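Local coordinates for pheromome Binding Protein (Epiphyas postvittana, PDB 6VQ5) that probably binds odorant molecules such as pheromones and carries them within an all-helical, disulfide-linked fold, at residues V15-E18 against C19-E22; E96-K99 against T100-I104; K67-H70 against G71-E74. All coordinates share one frame; numbering follows the deposited sequence.

Contact 1: V15-E18 against C19-E22; sequences VLEE and CKKE
The flat carboxylate of Glu17 turns both of its oxygens to the ammonium of Lys20, three residues further along the same helix: OE2 of Glu17 stands 3.0 Å from Lys20 NZ, and OE1 of Glu17 3.2 Å from the same nitrogen. This salt bridge is forked, each of its two hydrogen bonds being weak. The two side chains run side by side and point the same way. Glu17 bends at its second torsion (chi2 -51°), while Lys20 turns at chi3, so that their charged ends meet over the helix surface. If Glu17 were an alanine, Lys20 NZ would lose both carboxylate oxygens and would probably swing more loosely, held chiefly by its second salt bridge, to Glu27. The backbone of helix 13-23 carries the pair: Cys19 N bonds Val15 O, Lys20 N bonds Leu16 O, and Glu22 N bonds Glu18 O at 3.0 Å. In the PBP/GOBP fold, disulfides fasten the helices to one another, and Cys19 supplies one here: its SG is joined to Cys54 on helix 46-58, with Met55 and Lys58 packed beside it. Two more flat groups, the carboxylates of Glu18 and Glu22, project one turn apart, with Glu18 OE1 and Glu22 OE2 5.1 Å from each other. Each forms a salt bridge with Lys58 NZ, whose charge probably offsets the repulsion between them. Leu16 leans instead on Ile30 and Leu33 of helix 28-37.

Contact 2: E96-K99 against T100-I104; sequences ECEK and THDAI
Thr100 folds its hydroxyl back onto the helix, giving Glu96 O two donors: Thr100 OG1 at 2.8 Å and Thr100 N at 2.9 Å. They arrive from opposite faces of the carbonyl plane, the hydroxyl 38° out of it. With OG1 set beside its own backbone N (chi1 -58°), the threonine spends its hydroxyl on the last turn and grips that carbonyl twice. His101 N follows with a bond to Cys97 O of 3.0 Å, and Asp102 N with one to Lys99 O of 3.1 Å, the latter donor standing well above the carbonyl plane. The close-packed side holds Cys97, whose SG is joined to Cys117 of helix 107-121, and the buried Glu98, whose OE2 takes a hydrogen bond from Ile68 N. Asp102, partly exposed, marks the border with the open side and lies alongside Glu98, their carboxylate planes 48° apart. Glu98 OE2 and Asp102 OD2 are 4.8 Å from each other, like charges that a long, weak ion pair from Lys67 to Asp102 may ease. The exposed side is looser: Lys99 NZ forms a salt bridge with Glu96 OE2 at 3.3 Å, its hydrogen bond weak. Past it the chain leaves helical geometry at His101 and rounds a type I beta turn, closed by Ile104 N on His101 O. This is the C-terminal exit of helix 84-100, leading to the disulfide-linked helix 107-121 of the PBP/GOBP fold.

Contact 3: K67-H70 against G71-E74; sequences KIHH and GNAE
With CG of His69 trans to its backbone N (chi1 -164°) and CG of Asn72 turned beside its own N (chi1 -67°), the imidazole and the amide are brought together at the start of helix 70-79. This is a helix N-cap. His69 occupies the capping position, and its ND1 accepts a weak hydrogen bond from Asn72 N at 3.4 Å, taking up an amide of the helix's first turn. If ND1 accepts here it carries no proton, which would suit a neutral ring. The imidazole and amide cross obliquely, their planes 57° apart, and CB of Asn72 lies at the ring's edge, in its plane, 3.5 Å from His69 ND1. The amide of Asn72 is steadied from beyond the cap, since its ND2 donates to Glu60 O. The backbone of His69 also bonds that of Leu61, which binds the cap to the chain just before the unmodelled residues 63-66. Helical bonding then begins: Ala73 N reaches His69 O at 3.1 Å, and Glu74 N reaches His70 O at the same distance. Ala73, buried, directs its methyl group back toward the cap and packs on Val91 of helix 84-100, against which His70 also rests. Before the cap, Ile68 touches Leu94 of that helix, joining the incoming loop to the same neighbour. On the exposed side the His70 ring slants across the end of Glu74, ring and carboxylate planes 42° apart. The nearest side-chain atoms are His70 CE1 and Glu74 OE2, 3.9 Å apart.

From the N terminus, contact 1 comes first, on helix 13-23, and stays within that helix. The chain then passes through helices 28-37 and 46-58 before contact 3 opens helix 70-79, and contact 2 follows at the far end of helix 84-100. The three lie in series, neither nested nor crossing, and each joins residues three to five apart, so none closes a long loop. Contacts 1 and 2 sit on opposite sides of the chain's centre, their centres 26 Å apart. Contacts 2 and 3 touch: Ile68 and Lys67, ahead of helix 70-79, meet Glu98 and Asp102, tying that loop to the C-terminal end of helix 84-100.

Contact 1: V15-E18 against C19-E22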
loop_
_atom_site.group_PDB
_atom_site.type_symbol
_atom_site.label_atom_id
_atom_site.label_comp_id
_atom_site.label_asym_id
_atom_site.label_seq_id
_atom_site.Cartn_x
_atom_site.Cartn_y
_atom_site.Cartn_z
ATOM N N VAL A 15 12.881 -0.882 3.145
ATOM C CA VAL A 15 12.156 -1.653 2.103
ATOM C C VAL A 15 11.949 -0.746 0.882
ATOM O O VAL A 15 12.133 -1.253 -0.247
ATOM C CB VAL A 15 10.864 -2.239 2.699
ATOM C CG1 VAL A 15 9.753 -2.390 1.684
ATOM C CG2 VAL A 15 11.148 -3.566 3.367
ATOM N N LEU A 16 11.647 0.539 1.093
ATOM C CA LEU A 16 11.537 1.551 0.001
ATOM C C LEU A 16 12.881 1.680 -0.738
ATOM O O LEU A 16 12.876 1.620 -1.982
ATOM C CB LEU A 16 11.092 2.907 0.566
ATOM C CG LEU A 16 10.931 4.032 -0.460
ATOM C CD1 LEU A 16 10.138 3.562 -1.668
ATOM C CD2 LEU A 16 10.260 5.260 0.139
ATOM N N GLU A 17 13.979 1.879 0.004
ATOM C CA GLU A 17 15.354 2.044 -0.538
ATOM C C GLU A 17 15.764 0.791 -1.308
ATOM O O GLU A 17 16.402 0.935 -2.368
ATOM C CB GLU A 17 16.346 2.333 0.584
ATOM C CG GLU A 17 16.311 3.769 1.074
ATOM C CD GLU A 17 16.404 4.834 -0.004
ATOM O OE1 GLU A 17 17.438 4.940 -0.653
ATOM O OE2 GLU A 17 15.430 5.545 -0.209
ATOM N N GLU A 18 15.449 -0.393 -0.787
ATOM C CA GLU A 18 15.787 -1.662 -1.478
ATOM C C GLU A 18 15.047 -1.669 -2.810
ATOM O O GLU A 18 15.718 -1.824 -3.843
ATOM C CB GLU A 18 15.427 -2.889 -0.639
ATOM C CG GLU A 18 16.414 -3.161 0.474
ATOM C CD GLU A 18 16.111 -4.412 1.274
ATOM O OE1 GLU A 18 15.032 -4.997 1.086
ATOM O OE2 GLU A 18 16.987 -4.838 2.053
ATOM N N CYS A 19 13.732 -1.453 -2.774
ATOM C CA CYS A 19 12.851 -1.486 -3.964
ATOM C C CYS A 19 13.313 -0.457 -4.988
ATOM O O CYS A 19 13.213 -0.753 -6.197
ATOM C CB CYS A 19 11.404 -1.278 -3.554
ATOM S SG CYS A 19 10.780 -2.742 -2.692
ATOM N N LYS A 20 13.820 0.686 -4.519
ATOM C CA LYS A 20 14.268 1.805 -5.392
ATOM C C LYS A 20 15.439 1.283 -6.241
ATOM O O LYS A 20 15.450 1.502 -7.460
ATOM C CB LYS A 20 14.591 3.051 -4.554
ATOM C CG LYS A 20 14.439 4.381 -5.274
ATOM C CD LYS A 20 15.326 5.502 -4.742
ATOM C CE LYS A 20 15.171 5.753 -3.255
ATOM N NZ LYS A 20 16.025 6.875 -2.789
ATOM N N LYS A 21 16.375 0.572 -5.622
ATOM C CA LYS A 21 17.588 0.027 -6.307
ATOM C C LYS A 21 17.226 -1.152 -7.250
ATOM O O LYS A 21 17.593 -1.101 -8.469
ATOM C CB LYS A 21 18.612 -0.450 -5.280
ATOM C CG LYS A 21 19.393 0.649 -4.573
ATOM C CD LYS A 21 20.505 0.072 -3.707
ATOM C CE LYS A 21 20.935 1.005 -2.593
ATOM N NZ LYS A 21 22.208 0.555 -1.966
ATOM N N GLU A 22 16.490 -2.138 -6.729
ATOM C CA GLU A 22 15.965 -3.300 -7.497
ATOM C C GLU A 22 15.222 -2.858 -8.767
ATOM O O GLU A 22 15.466 -3.501 -9.804
ATOM C CB GLU A 22 15.029 -4.143 -6.633
ATOM C CG GLU A 22 15.724 -4.754 -5.439
ATOM C CD GLU A 22 14.930 -5.846 -4.749
ATOM O OE1 GLU A 22 13.780 -6.113 -5.181
ATOM O OE2 GLU A 22 15.463 -6.424 -3.775
#

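Contact 2: E96-K99 against T100-I104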
loop_
_atom_site.group_PDB
_atom_site.type_symbol
_atom_site.label_atom_id
_atom_site.label_comp_id
_atom_site.label_asym_id
_atom_site.label_seq_id
_atom_site.Cartn_x
_atom_site.Cartn_y
_atom_site.Cartn_z
ATOM N N GLU A 96 -11.614 -5.428 1.288
ATOM C CA GLU A 96 -12.775 -5.059 0.437
ATOM C C GLU A 96 -12.263 -4.414 -0.851
ATOM O O GLU A 96 -12.783 -4.747 -1.925
ATOM C CB GLU A 96 -13.780 -4.209 1.213
ATOM C CG GLU A 96 -14.894 -5.049 1.832
ATOM C CD GLU A 96 -15.641 -5.976 0.872
ATOM O OE1 GLU A 96 -15.570 -5.731 -0.359
ATOM O OE2 GLU A 96 -16.289 -6.944 1.342
ATOM N N CYS A 97 -11.249 -3.562 -0.743
ATOM C CA CYS A 97 -10.512 -2.956 -1.881
ATOM C C CYS A 97 -9.928 -4.055 -2.780
ATOM O O CYS A 97 -10.096 -3.968 -4.018
ATOM C CB CYS A 97 -9.395 -2.066 -1.357
ATOM S SG CYS A 97 -9.983 -0.521 -0.621
ATOM N N GLU A 98 -9.265 -5.044 -2.169
ATOM C CA GLU A 98 -8.662 -6.223 -2.848
ATOM C C GLU A 98 -9.741 -6.984 -3.637
ATOM O O GLU A 98 -9.490 -7.300 -4.809
ATOM C CB GLU A 98 -7.962 -7.119 -1.830
ATOM C CG GLU A 98 -7.212 -8.270 -2.464
ATOM C CD GLU A 98 -6.677 -9.307 -1.491
ATOM O OE1 GLU A 98 -7.288 -9.514 -0.417
ATOM O OE2 GLU A 98 -5.637 -9.896 -1.814
ATOM N N LYS A 99 -10.898 -7.255 -3.033
ATOM C CA LYS A 99 -12.047 -7.891 -3.736
ATOM C C LYS A 99 -12.487 -7.000 -4.913
ATOM O O LYS A 99 -12.605 -7.526 -6.045
ATOM C CB LYS A 99 -13.217 -8.152 -2.781
ATOM C CG LYS A 99 -13.117 -9.427 -1.958
ATOM C CD LYS A 99 -14.126 -9.486 -0.833
ATOM C CE LYS A 99 -15.537 -9.156 -1.282
ATOM N NZ LYS A 99 -16.559 -9.772 -0.401
ATOM N N THR A 100 -12.725 -5.709 -4.664
ATOM C CA THR A 100 -13.276 -4.765 -5.667
ATOM C C THR A 100 -12.404 -4.789 -6.925
ATOM O O THR A 100 -12.985 -4.817 -8.028
ATOM C CB THR A 100 -13.387 -3.350 -5.087
ATOM O OG1 THR A 100 -14.218 -3.481 -3.936
ATOM C CG2 THR A 100 -13.957 -2.326 -6.045
ATOM N N HIS A 101 -11.075 -4.786 -6.763
ATOM C CA HIS A 101 -10.106 -4.679 -7.884
ATOM C C HIS A 101 -9.394 -6.013 -8.139
ATOM O O HIS A 101 -8.330 -5.982 -8.786
ATOM C CB HIS A 101 -9.098 -3.558 -7.619
ATOM C CG HIS A 101 -9.723 -2.259 -7.249
ATOM N ND1 HIS A 101 -10.637 -1.619 -8.060
ATOM C CD2 HIS A 101 -9.570 -1.484 -6.156
ATOM C CE1 HIS A 101 -11.016 -0.499 -7.486
ATOM N NE2 HIS A 101 -10.368 -0.388 -6.319
ATOM N N ASP A 102 -9.970 -7.134 -7.696
ATOM C CA ASP A 102 -9.307 -8.467 -7.736
ATOM C C ASP A 102 -8.967 -8.846 -9.183
ATOM O O ASP A 102 -7.934 -9.494 -9.376
ATOM C CB ASP A 102 -10.153 -9.546 -7.054
ATOM C CG ASP A 102 -9.317 -10.686 -6.493
ATOM O OD1 ASP A 102 -9.013 -11.607 -7.284
ATOM O OD2 ASP A 102 -8.940 -10.619 -5.284
ATOM N N ALA A 103 -9.780 -8.421 -10.151
ATOM C CA ALA A 103 -9.728 -8.861 -11.565
ATOM C C ALA A 103 -8.716 -8.051 -12.387
ATOM O O ALA A 103 -8.593 -8.333 -13.580
ATOM C CB ALA A 103 -11.112 -8.774 -12.166
ATOM N N ILE A 104 -8.006 -7.082 -11.811
ATOM C CA ILE A 104 -7.010 -6.292 -12.600
ATOM C C ILE A 104 -5.854 -7.221 -12.995
ATOM O O ILE A 104 -5.201 -7.782 -12.088
ATOM C CB ILE A 104 -6.523 -5.028 -11.864
ATOM C CG1 ILE A 104 -7.697 -4.113 -11.506
ATOM C CG2 ILE A 104 -5.478 -4.299 -12.692
ATOM C CD1 ILE A 104 -7.296 -2.687 -11.168
#

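Contact 3: K67-H70 against G71-E74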
loop_
_atom_site.group_PDB
_atom_site.type_symbol
_atom_site.label_atom_id
_atom_site.label_comp_id
_atom_site.label_asym_id
_atom_site.label_seq_id
_atom_site.Cartn_x
_atom_site.Cartn_y
_atom_site.Cartn_z
ATOM N N LYS A 67 -2.173 -12.398 -3.545
ATOM C CA LYS A 67 -3.269 -12.267 -2.545
ATOM C C LYS A 67 -2.684 -11.763 -1.221
ATOM O O LYS A 67 -1.629 -12.281 -0.793
ATOM C CB LYS A 67 -4.003 -13.594 -2.316
ATOM C CG LYS A 67 -4.703 -14.192 -3.535
ATOM C CD LYS A 67 -5.523 -13.199 -4.350
ATOM C CE LYS A 67 -6.671 -12.582 -3.578
ATOM N NZ LYS A 67 -7.919 -13.372 -3.720
ATOM N N ILE A 68 -3.356 -10.783 -0.616
ATOM C CA ILE A 68 -2.927 -10.105 0.641
ATOM C C ILE A 68 -3.049 -11.095 1.799
ATOM O O ILE A 68 -4.102 -11.729 1.912
ATOM C CB ILE A 68 -3.759 -8.833 0.890
ATOM C CG1 ILE A 68 -3.388 -7.736 -0.111
ATOM C CG2 ILE A 68 -3.615 -8.366 2.332
ATOM C CD1 ILE A 68 -4.253 -6.500 -0.035
ATOM N N HIS A 69 -2.019 -11.169 2.643
ATOM C CA HIS A 69 -1.964 -12.014 3.862
ATOM C C HIS A 69 -2.577 -11.267 5.055
ATOM O O HIS A 69 -1.915 -10.362 5.587
ATOM C CB HIS A 69 -0.520 -12.450 4.129
ATOM C CG HIS A 69 -0.440 -13.584 5.089
ATOM N ND1 HIS A 69 0.023 -13.419 6.374
ATOM C CD2 HIS A 69 -0.812 -14.877 4.974
ATOM C CE1 HIS A 69 -0.037 -14.571 7.007
ATOM N NE2 HIS A 69 -0.553 -15.479 6.171
ATOM N N HIS A 70 -3.782 -11.673 5.467
ATOM C CA HIS A 70 -4.603 -11.056 6.545
ATOM C C HIS A 70 -3.759 -10.844 7.810
ATOM O O HIS A 70 -3.673 -9.693 8.275
ATOM C CB HIS A 70 -5.847 -11.922 6.811
ATOM C CG HIS A 70 -6.898 -11.253 7.633
ATOM N ND1 HIS A 70 -6.971 -11.397 9.009
ATOM C CD2 HIS A 70 -7.924 -10.447 7.285
ATOM C CE1 HIS A 70 -7.987 -10.697 9.470
ATOM N NE2 HIS A 70 -8.596 -10.117 8.433
ATOM N N GLY A 71 -3.154 -11.913 8.334
ATOM C CA GLY A 71 -2.413 -11.920 9.610
ATOM C C GLY A 71 -1.268 -10.925 9.626
ATOM O O GLY A 71 -1.166 -10.165 10.601
ATOM N N ASN A 72 -0.428 -10.927 8.587
ATOM C CA ASN A 72 0.761 -10.040 8.474
ATOM C C ASN A 72 0.311 -8.589 8.259
ATOM O O ASN A 72 1.067 -7.687 8.652
ATOM C CB ASN A 72 1.716 -10.491 7.366
ATOM C CG ASN A 72 2.392 -11.816 7.657
ATOM O OD1 ASN A 72 2.290 -12.354 8.758
ATOM N ND2 ASN A 72 3.084 -12.356 6.668
ATOM N N ALA A 73 -0.860 -8.367 7.652
ATOM C CA ALA A 73 -1.475 -7.026 7.487
ATOM C C ALA A 73 -1.783 -6.446 8.873
ATOM O O ALA A 73 -1.289 -5.344 9.176
ATOM C CB ALA A 73 -2.713 -7.108 6.629
ATOM N N GLU A 74 -2.544 -7.182 9.689
ATOM C CA GLU A 74 -2.864 -6.802 11.091
ATOM C C GLU A 74 -1.565 -6.528 11.865
ATOM O O GLU A 74 -1.551 -5.552 12.644
ATOM C CB GLU A 74 -3.701 -7.887 11.777
ATOM C CG GLU A 74 -5.165 -7.879 11.369
ATOM C CD GLU A 74 -6.117 -8.589 12.319
ATOM O OE1 GLU A 74 -5.692 -9.519 13.018
ATOM O OE2 GLU A 74 -7.285 -8.196 12.366
#